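PDB 1W5R: arylamine n-acetyltransferase from Mycobacterium smegmatis, which catalyses the transfer of an acetyl group from acetyl-CoA to arylamines, probably through a catalytic triad that is altered by substitution in this crystallised variant. Local coordinates for residues Asn43-Leu48 with Arg67-Tyr72; Gly147-Thr152 with Pro156-Arg161; Gly204-Thr209 with Asn223-Asn228. The protein carries 1 engineered substitution. All blocks are in the same frame, centred on the assembly; numbering follows the deposited sequence.

Contact 1: residues Asn43-Leu48 with Arg67-Tyr72; sequences NLDPLL and RRRGGY
Asp45 and Pro46, on the single-turn helix 44-47, face Arg69 and Tyr72 in an irregular loop that leaves helix 57-66 at Arg68, where phi is positive, and reaches the N-cap of helix 73-87 at Tyr72. Asn43 is the N-cap of the short helix, and its O accepts Leu47 N at 3.1 Å. The ionic contact rests on one oxygen. Arg69 reaches Asp45 OD1 end-on with two nitrogens, NH1 at 2.9 Å and NH2 at 3.1 Å. The oxygen lies in the guanidinium plane, but the carboxylate stands at 79° to it, and both donors come from the same side of the carboxylate. NH2 arrives on the syn side but tilted from the carboxylate plane, while NH1 sits well above that plane, 70° out of it. Bends at chi2 and chi3 curl the arginine chain, and Leu44 CB packs 3.6 Å from Arg69 NH1. Arg69, Gly70, Gly71 and Tyr72 form the Arg-Gly-Gly-X start of the family's Arg-Gly-Gly-X-Cys motif; the engineered glutamine that follows Tyr72 occupies the place of the catalytic cysteine. Arg69 is also paired with Glu42 through NE and with Asp262 through NH2, so three carboxylates fix this buried guanidinium. Asp45 OD2 forms a salt bridge with Lys63 and accepts from a water 2.6 Å away, the same water receiving a weak bond from Arg67 NH2. Away from the charges, Pro46 CG touches Tyr72 CE1 at 4.2 Å, and the tyrosine hydroxyl is bonded to Ser196 on helix 189-201.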
loop_
_atom_site.group_PDB
_atom_site.type_symbol
_atom_site.label_atom_id
_atom_site.label_comp_id
_atom_site.label_asym_id
_atom_site.label_seq_id
_atom_site.Cartn_x
_atom_site.Cartn_y
_atom_site.Cartn_z
ATOM N N ASN A 43 -3.059 -21.264 4.427
ATOM C CA ASN A 43 -4.022 -22.367 4.410
ATOM C C ASN A 43 -4.184 -22.949 3.005
ATOM O O ASN A 43 -5.281 -23.322 2.628
ATOM C CB ASN A 43 -5.391 -21.896 4.916
ATOM C CG ASN A 43 -6.064 -20.971 3.924
ATOM O OD1 ASN A 43 -5.390 -20.156 3.294
ATOM N ND2 ASN A 43 -7.385 -21.103 3.764
ATOM N N LEU A 44 -3.108 -23.010 2.232
ATOM C CA LEU A 44 -3.237 -23.544 0.871
ATOM C C LEU A 44 -3.732 -24.996 0.858
ATOM O O LEU A 44 -4.486 -25.374 -0.042
ATOM C CB LEU A 44 -1.929 -23.428 0.105
ATOM C CG LEU A 44 -1.607 -21.989 -0.308
ATOM C CD1 LEU A 44 -0.099 -21.833 -0.473
ATOM C CD2 LEU A 44 -2.367 -21.568 -1.572
ATOM N N ASP A 45 -3.340 -25.799 1.851
ATOM C CA ASP A 45 -3.804 -27.194 1.869
ATOM C C ASP A 45 -5.339 -27.266 1.985
ATOM O O ASP A 45 -5.982 -27.795 1.085
ATOM C CB ASP A 45 -3.107 -28.025 2.956
ATOM C CG ASP A 45 -1.724 -28.514 2.530
ATOM O OD1 ASP A 45 -1.251 -28.175 1.413
ATOM O OD2 ASP A 45 -1.096 -29.251 3.332
ATOM N N PRO A 46 -5.943 -26.726 3.069
ATOM C CA PRO A 46 -7.421 -26.803 3.143
ATOM C C PRO A 46 -8.120 -26.119 1.976
ATOM O O PRO A 46 -9.178 -26.585 1.546
ATOM C CB PRO A 46 -7.778 -26.087 4.448
ATOM C CG PRO A 46 -6.528 -25.867 5.176
ATOM C CD PRO A 46 -5.351 -26.162 4.300
ATOM N N LEU A 47 -7.542 -25.026 1.478
ATOM C CA LEU A 47 -8.110 -24.354 0.295
ATOM C C LEU A 47 -8.239 -25.324 -0.889
ATOM O O LEU A 47 -9.250 -25.303 -1.624
ATOM C CB LEU A 47 -7.267 -23.129 -0.099
ATOM C CG LEU A 47 -7.744 -22.357 -1.348
ATOM C CD1 LEU A 47 -9.097 -21.707 -1.118
ATOM C CD2 LEU A 47 -6.705 -21.334 -1.773
ATOM N N LEU A 48 -7.236 -26.190 -1.025
ATOM C CA LEU A 48 -7.146 -27.120 -2.150
ATOM C C LEU A 48 -7.757 -28.482 -1.819
ATOM O O LEU A 48 -7.581 -29.451 -2.573
ATOM C CB LEU A 48 -5.686 -27.273 -2.582
ATOM C CG LEU A 48 -5.126 -25.988 -3.214
ATOM C CD1 LEU A 48 -3.611 -26.003 -3.217
ATOM C CD2 LEU A 48 -5.680 -25.788 -4.630
ATOM N N ARG A 67 9.778 -28.813 3.590
ATOM C CA ARG A 67 9.150 -28.459 2.309
ATOM C C ARG A 67 8.964 -26.957 2.098
ATOM O O ARG A 67 8.440 -26.535 1.060
ATOM C CB ARG A 67 7.825 -29.216 2.105
ATOM C CG ARG A 67 7.973 -30.740 2.237
ATOM C CD ARG A 67 6.796 -31.569 1.715
ATOM N NE ARG A 67 5.523 -30.873 1.713
ATOM C CZ ARG A 67 4.522 -31.105 2.554
ATOM N NH1 ARG A 67 4.626 -32.030 3.504
ATOM N NH2 ARG A 67 3.410 -30.394 2.437
ATOM N N ARG A 68 9.377 -26.159 3.086
ATOM C CA ARG A 68 9.340 -24.693 2.994
ATOM C C ARG A 68 7.937 -24.169 2.661
ATOM O O ARG A 68 7.744 -23.244 1.869
ATOM C CB ARG A 68 10.425 -24.168 2.039
ATOM C CG ARG A 68 11.837 -24.505 2.528
ATOM C CD ARG A 68 12.899 -24.168 1.488
ATOM N NE ARG A 68 14.236 -24.584 1.918
ATOM C CZ ARG A 68 15.333 -24.529 1.162
ATOM N NH1 ARG A 68 15.275 -24.068 -0.085
ATOM N NH2 ARG A 68 16.497 -24.941 1.657
ATOM N N ARG A 69 6.963 -24.815 3.283
ATOM C CA ARG A 69 5.582 -24.371 3.280
ATOM C C ARG A 69 5.349 -23.646 4.592
ATOM O O ARG A 69 6.144 -23.771 5.522
ATOM C CB ARG A 69 4.667 -25.595 3.221
ATOM C CG ARG A 69 4.681 -26.325 1.854
ATOM C CD ARG A 69 3.888 -25.593 0.788
ATOM N NE ARG A 69 2.539 -25.290 1.248
ATOM C CZ ARG A 69 1.506 -26.134 1.205
ATOM N NH1 ARG A 69 0.328 -25.745 1.681
ATOM N NH2 ARG A 69 1.634 -27.367 0.685
ATOM N N GLY A 70 4.260 -22.883 4.669
ATOM C CA GLY A 70 3.789 -22.418 5.965
ATOM C C GLY A 70 2.699 -23.349 6.460
ATOM O O GLY A 70 2.553 -24.487 6.005
ATOM N N GLY A 71 1.909 -22.862 7.395
ATOM C CA GLY A 71 0.763 -23.623 7.874
ATOM C C GLY A 71 -0.159 -22.716 8.637
ATOM O O GLY A 71 0.052 -21.490 8.669
ATOM N N TYR A 72 -1.218 -23.296 9.191
ATOM C CA TYR A 72 -2.153 -22.515 9.987
ATOM C C TYR A 72 -1.974 -22.781 11.491
ATOM O O TYR A 72 -0.933 -23.330 11.880
ATOM C CB TYR A 72 -3.594 -22.594 9.432
ATOM C CG TYR A 72 -4.387 -23.879 9.634
ATOM C CD1 TYR A 72 -5.698 -23.944 9.172
ATOM C CD2 TYR A 72 -3.871 -24.981 10.324
ATOM C CE1 TYR A 72 -6.485 -25.076 9.348
ATOM C CE2 TYR A 72 -4.666 -26.125 10.531
ATOM C CZ TYR A 72 -5.981 -26.150 10.036
ATOM O OH TYR A 72 -6.815 -27.230 10.229
HETATM O O HOH W 1 0.928 -30.621 2.423
#

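Contact 2: residues Gly147-Thr152 with Pro156-Arg161; sequences GPVQQT and PYRLTR
Gln150 and Tyr157 form the antiparallel hydrogen-bonded pair of a short hairpin whose arms run 153° apart, with Gln150 N to Tyr157 O at 2.8 Å and Tyr157 N to Gln150 O at 2.9 Å. Strand 149-150 is the edge strand here, lying beside strand 157-162 at one end of the eight-stranded antiparallel sheet. Further along, Gly147 N donates almost straight to Leu159 O at 2.7 Å. Between these links Leu159 N and Pro148 O do not bond directly; a water joins them, accepting from the first and donating to the second, and also accepts from Gln150 NE2, while Gln150 OE1 is held by Arg143 N. The backbone angles of Gly147 call for glycine, and its carbonyl turns to the side chain of Arg158. NE of that arginine meets Gly147 O at 2.7 Å, the oxygen only 6° out of the guanidinium plane; NH2 adds a weak bond. With CG anti to N (chi1 -172°) and the chain extended as far as NE, Arg158 runs out along the edge strand, and Thr160 CG2 sits over one face of its guanidinium. Val149 points to the same face of the sheet as Arg158: its CG2 crosses the arginine stem, and its CG1 lies 3.8 Å from Pro156 CB. Trp176 of strand 175-182 packs on both. On the Gln150 and Tyr157 face, Thr152 CG2 comes within 3.8 Å of Tyr157 CD1, and the tyrosine hydroxyl bonds to Gln136 O. Pro148 has no N-H to offer, so Leu159 O takes that of Gly147; a water stands in for the missing Leu159 N to Pro148 O bond, and Arg158 adds a side-chain tie to Gly147 O.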
loop_
_atom_site.group_PDB
_atom_site.type_symbol
_atom_site.label_atom_id
_atom_site.label_comp_id
_atom_site.label_asym_id
_atom_site.label_seq_id
_atom_site.Cartn_x
_atom_site.Cartn_y
_atom_site.Cartn_z
ATOM N N GLY A 147 -5.092 -9.502 33.634
ATOM C CA GLY A 147 -5.128 -8.169 34.234
ATOM C C GLY A 147 -4.292 -7.112 33.529
ATOM O O GLY A 147 -4.843 -6.169 32.950
ATOM N N PRO A 148 -2.955 -7.245 33.590
ATOM C CA PRO A 148 -2.118 -6.158 33.065
ATOM C C PRO A 148 -2.066 -6.062 31.545
ATOM O O PRO A 148 -2.093 -7.075 30.830
ATOM C CB PRO A 148 -0.713 -6.491 33.587
ATOM C CG PRO A 148 -0.866 -7.647 34.532
ATOM C CD PRO A 148 -2.144 -8.333 34.168
ATOM N N VAL A 149 -1.978 -4.834 31.057
ATOM C CA VAL A 149 -1.604 -4.581 29.680
ATOM C C VAL A 149 -0.127 -4.906 29.546
ATOM O O VAL A 149 0.698 -4.460 30.361
ATOM C CB VAL A 149 -1.851 -3.120 29.295
ATOM C CG1 VAL A 149 -1.198 -2.800 27.956
ATOM C CG2 VAL A 149 -3.336 -2.825 29.251
ATOM N N GLN A 150 0.208 -5.712 28.544
ATOM C CA GLN A 150 1.584 -6.119 28.349
ATOM C C GLN A 150 2.088 -5.657 26.996
ATOM O O GLN A 150 1.428 -5.878 25.970
ATOM C CB GLN A 150 1.708 -7.640 28.460
ATOM C CG GLN A 150 1.254 -8.203 29.797
ATOM C CD GLN A 150 1.570 -9.676 29.925
ATOM O OE1 GLN A 150 2.731 -10.080 29.832
ATOM N NE2 GLN A 150 0.536 -10.489 30.128
ATOM N N GLN A 151 3.245 -5.001 26.988
ATOM C CA GLN A 151 3.900 -4.611 25.747
ATOM C C GLN A 151 4.489 -5.834 25.050
ATOM O O GLN A 151 4.824 -6.849 25.696
ATOM C CB GLN A 151 4.988 -3.554 26.002
ATOM C CG GLN A 151 4.493 -2.255 26.712
ATOM C CD GLN A 151 3.408 -1.489 25.931
ATOM O OE1 GLN A 151 3.318 -1.570 24.696
ATOM N NE2 GLN A 151 2.606 -0.708 26.654
ATOM N N THR A 152 4.578 -5.736 23.726
ATOM C CA THR A 152 5.191 -6.758 22.871
ATOM C C THR A 152 6.125 -6.059 21.875
ATOM O O THR A 152 6.332 -4.832 21.958
ATOM C CB THR A 152 4.113 -7.558 22.082
ATOM O OG1 THR A 152 3.555 -6.738 21.039
ATOM C CG2 THR A 152 3.001 -8.053 23.021
ATOM N N PRO A 156 0.437 -3.324 22.188
ATOM C CA PRO A 156 0.083 -3.898 23.481
ATOM C C PRO A 156 -0.987 -4.997 23.365
ATOM O O PRO A 156 -1.899 -4.903 22.530
ATOM C CB PRO A 156 -0.491 -2.711 24.260
ATOM C CG PRO A 156 -0.111 -1.497 23.500
ATOM C CD PRO A 156 0.140 -1.876 22.094
ATOM N N TYR A 157 -0.854 -6.027 24.194
ATOM C CA TYR A 157 -1.876 -7.077 24.322
ATOM C C TYR A 157 -2.311 -7.182 25.776
ATOM O O TYR A 157 -1.632 -6.669 26.669
ATOM C CB TYR A 157 -1.364 -8.447 23.846
ATOM C CG TYR A 157 -1.314 -8.650 22.343
ATOM C CD1 TYR A 157 -0.528 -7.835 21.520
ATOM C CD2 TYR A 157 -2.037 -9.688 21.744
ATOM C CE1 TYR A 157 -0.472 -8.030 20.132
ATOM C CE2 TYR A 157 -1.973 -9.907 20.359
ATOM C CZ TYR A 157 -1.203 -9.069 19.567
ATOM O OH TYR A 157 -1.130 -9.274 18.211
ATOM N N ARG A 158 -3.434 -7.851 26.020
ATOM C CA ARG A 158 -3.944 -8.012 27.386
ATOM C C ARG A 158 -4.733 -9.312 27.538
ATOM O O ARG A 158 -5.591 -9.637 26.693
ATOM C CB ARG A 158 -4.835 -6.825 27.773
ATOM C CG ARG A 158 -5.255 -6.826 29.236
ATOM C CD ARG A 158 -6.240 -5.719 29.544
ATOM N NE ARG A 158 -6.585 -5.697 30.966
ATOM C CZ ARG A 158 -7.764 -5.321 31.455
ATOM N NH1 ARG A 158 -8.735 -4.917 30.655
ATOM N NH2 ARG A 158 -7.971 -5.356 32.763
ATOM N N LEU A 159 -4.449 -10.040 28.618
ATOM C CA LEU A 159 -5.277 -11.172 29.017
ATOM C C LEU A 159 -6.229 -10.728 30.113
ATOM O O LEU A 159 -5.844 -10.012 31.040
ATOM C CB LEU A 159 -4.429 -12.339 29.526
ATOM C CG LEU A 159 -3.660 -13.131 28.467
ATOM C CD1 LEU A 159 -2.564 -13.987 29.104
ATOM C CD2 LEU A 159 -4.614 -13.998 27.636
ATOM N N THR A 160 -7.483 -11.124 29.983
ATOM C CA THR A 160 -8.458 -10.996 31.069
ATOM C C THR A 160 -9.083 -12.369 31.270
ATOM O O THR A 160 -8.964 -13.247 30.406
ATOM C CB THR A 160 -9.544 -9.953 30.758
ATOM O OG1 THR A 160 -10.145 -10.232 29.485
ATOM C CG2 THR A 160 -8.957 -8.548 30.736
ATOM N N ARG A 161 -9.711 -12.596 32.416
ATOM C CA ARG A 161 -10.363 -13.875 32.621
ATOM C C ARG A 161 -11.631 -13.783 33.449
ATOM O O ARG A 161 -11.767 -12.904 34.320
ATOM C CB ARG A 161 -9.393 -14.893 33.229
ATOM C CG ARG A 161 -9.063 -14.693 34.703
ATOM C CD ARG A 161 -8.094 -15.759 35.203
ATOM N NE ARG A 161 -7.733 -15.537 36.606
ATOM C CZ ARG A 161 -8.463 -15.941 37.645
ATOM N NH1 ARG A 161 -9.620 -16.564 37.460
ATOM N NH2 ARG A 161 -8.034 -15.691 38.877
HETATM O O HOH W 2 -2.314 -9.724 30.635
#

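Contact 3: residues Gly204-Thr209 with Asn223-Asn228; sequences GSHFVT and NLRGRN
His206 O is gripped by both terminal nitrogens of Arg225, with NH1 and NH2 each 3.0 Å away. The oxygen lies close to the guanidinium plane, but the two donors approach the carbonyl differently: NH2 comes in its plane on a lone pair, whereas NH1 stands 36° above it. The same histidine offers its ring to the flat of the guanidinium, with the planes 5° apart and the centres separated by 3.6 Å, a flat stack in which His206 NE2 lies over the middle of the group. With CG anti to the backbone N (chi1 -169°), the ring lies beside the carbonyl carbon, and one residue meets Arg225 both at its edge and over a face. His206 opens the short, weakly bonded helix 206-209, which is N-capped by Ser205, whose OG accepts Phe207 N at 3.1 Å. Arg225 ends strand 220-225 and starts the type II' turn to Asn228, with Gly226 at positive phi, that leads into strand 228-233 of the five-stranded antiparallel sheet. Its remaining bonds go elsewhere: NE forms a salt bridge with the C-terminal carboxylate at Thr278 OXT, and NH1 also bonds to Thr212 OG1 on the adjacent strand. Thr209 OG1 lies at the guanidinium edge, 3.8 Å from Arg225 NH2. At the edge of the histidine ring, Phe207 turns a ring face toward His206 ND1.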
loop_
_atom_site.group_PDB
_atom_site.type_symbol
_atom_site.label_atom_id
_atom_site.label_comp_id
_atom_site.label_asym_id
_atom_site.label_seq_id
_atom_site.Cartn_x
_atom_site.Cartn_y
_atom_site.Cartn_z
ATOM N N GLY A 204 -17.977 -24.697 5.531
ATOM C CA GLY A 204 -18.209 -23.317 5.974
ATOM C C GLY A 204 -17.038 -22.684 6.710
ATOM O O GLY A 204 -17.113 -21.519 7.109
ATOM N N SER A 205 -15.955 -23.446 6.884
ATOM C CA SER A 205 -14.784 -22.926 7.574
ATOM C C SER A 205 -14.150 -21.775 6.800
ATOM O O SER A 205 -13.962 -21.859 5.587
ATOM C CB SER A 205 -13.751 -24.032 7.799
ATOM O OG SER A 205 -12.506 -23.487 8.220
ATOM N N HIS A 206 -13.797 -20.725 7.540
ATOM C CA HIS A 206 -13.051 -19.577 6.998
ATOM C C HIS A 206 -11.807 -20.031 6.232
ATOM O O HIS A 206 -11.385 -19.393 5.254
ATOM C CB HIS A 206 -12.644 -18.646 8.145
ATOM C CG HIS A 206 -12.102 -17.319 7.700
ATOM N ND1 HIS A 206 -10.785 -16.940 7.879
ATOM C CD2 HIS A 206 -12.713 -16.277 7.087
ATOM C CE1 HIS A 206 -10.614 -15.719 7.402
ATOM N NE2 HIS A 206 -11.766 -15.297 6.914
ATOM N N PHE A 207 -11.213 -21.140 6.680
ATOM C CA PHE A 207 -9.971 -21.634 6.071
ATOM C C PHE A 207 -10.180 -22.672 4.974
ATOM O O PHE A 207 -9.212 -23.200 4.433
ATOM C CB PHE A 207 -8.977 -22.082 7.151
ATOM C CG PHE A 207 -8.591 -20.972 8.057
ATOM C CD1 PHE A 207 -9.042 -20.937 9.375
ATOM C CD2 PHE A 207 -7.846 -19.896 7.566
ATOM C CE1 PHE A 207 -8.724 -19.859 10.213
ATOM C CE2 PHE A 207 -7.507 -18.812 8.404
ATOM C CZ PHE A 207 -7.959 -18.796 9.721
ATOM N N VAL A 208 -11.454 -22.923 4.641
ATOM C CA VAL A 208 -11.837 -23.753 3.489
ATOM C C VAL A 208 -12.410 -22.868 2.367
ATOM O O VAL A 208 -12.203 -23.153 1.193
ATOM C CB VAL A 208 -12.824 -24.882 3.887
ATOM C CG1 VAL A 208 -13.386 -25.626 2.659
ATOM C CG2 VAL A 208 -12.139 -25.893 4.807
ATOM N N THR A 209 -13.069 -21.771 2.737
ATOM C CA THR A 209 -13.792 -20.954 1.748
ATOM C C THR A 209 -12.978 -19.837 1.099
ATOM O O THR A 209 -13.468 -19.138 0.203
ATOM C CB THR A 209 -15.064 -20.322 2.355
ATOM O OG1 THR A 209 -14.706 -19.487 3.455
ATOM C CG2 THR A 209 -16.052 -21.398 2.824
ATOM N N ASN A 223 -1.075 -9.347 5.974
ATOM C CA ASN A 223 -2.183 -10.293 5.954
ATOM C C ASN A 223 -2.929 -10.252 4.638
ATOM O O ASN A 223 -3.576 -9.244 4.321
ATOM C CB ASN A 223 -3.166 -10.069 7.093
ATOM C CG ASN A 223 -4.156 -11.209 7.198
ATOM O OD1 ASN A 223 -3.780 -12.312 7.537
ATOM N ND2 ASN A 223 -5.403 -10.959 6.836
ATOM N N LEU A 224 -2.820 -11.345 3.892
ATOM C CA LEU A 224 -3.494 -11.495 2.604
ATOM C C LEU A 224 -4.756 -12.325 2.802
ATOM O O LEU A 224 -4.685 -13.422 3.348
ATOM C CB LEU A 224 -2.561 -12.229 1.637
ATOM C CG LEU A 224 -3.101 -12.552 0.235
ATOM C CD1 LEU A 224 -3.133 -11.271 -0.615
ATOM C CD2 LEU A 224 -2.259 -13.612 -0.468
ATOM N N ARG A 225 -5.906 -11.789 2.395
ATOM C CA ARG A 225 -7.119 -12.581 2.274
ATOM C C ARG A 225 -7.566 -12.449 0.826
ATOM O O ARG A 225 -7.860 -11.340 0.364
ATOM C CB ARG A 225 -8.213 -12.094 3.237
ATOM C CG ARG A 225 -9.544 -12.861 3.176
ATOM C CD ARG A 225 -9.367 -14.321 3.600
ATOM N NE ARG A 225 -10.618 -15.066 3.442
ATOM C CZ ARG A 225 -10.813 -16.315 3.868
ATOM N NH1 ARG A 225 -9.840 -16.972 4.489
ATOM N NH2 ARG A 225 -11.993 -16.899 3.670
ATOM N N GLY A 226 -7.584 -13.557 0.098
ATOM C CA GLY A 226 -7.953 -13.485 -1.324
ATOM C C GLY A 226 -7.012 -12.544 -2.079
ATOM O O GLY A 226 -5.789 -12.688 -2.008
ATOM N N ARG A 227 -7.576 -11.572 -2.812
ATOM C CA ARG A 227 -6.778 -10.595 -3.573
ATOM C C ARG A 227 -6.255 -9.410 -2.752
ATOM O O ARG A 227 -5.487 -8.578 -3.266
ATOM C CB ARG A 227 -7.619 -10.021 -4.719
ATOM C CG ARG A 227 -8.718 -9.102 -4.229
ATOM C CD ARG A 227 -9.365 -8.339 -5.382
ATOM N NE ARG A 227 -10.351 -9.122 -6.119
ATOM C CZ ARG A 227 -10.312 -9.367 -7.432
ATOM N NH1 ARG A 227 -9.304 -8.937 -8.186
ATOM N NH2 ARG A 227 -11.302 -10.067 -7.980
ATOM N N ASN A 228 -6.665 -9.339 -1.484
ATOM C CA ASN A 228 -6.439 -8.168 -0.647
ATOM C C ASN A 228 -5.333 -8.377 0.374
ATOM O O ASN A 228 -5.477 -9.179 1.307
ATOM C CB ASN A 228 -7.735 -7.803 0.071
ATOM C CG ASN A 228 -8.848 -7.437 -0.894
ATOM O OD1 ASN A 228 -8.712 -6.512 -1.697
ATOM N ND2 ASN A 228 -9.956 -8.166 -0.818
#

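From the N terminus the three contacts follow in series, none enclosing or crossing another. Contact 1 closes the loop through helix 57-66, tying helix 44-47 to the approach of helix 73-87 in the helical part of the fold. Contact 2 closes a tight hairpin at the edge of the eight-stranded sheet, its centre about 30 Å from that of contact 1 and across the middle of the chain. Contact 3 spans strand 212-216 and fastens helix 206-209 to the five-stranded sheet. Contacts 1 and 3 meet directly: Asn43 ND2 probably bonds to Phe207 O at 2.9 Å, and Pro46 packs there too, joining the helical region to the five-stranded sheet, to which strand 41-42 also belongs.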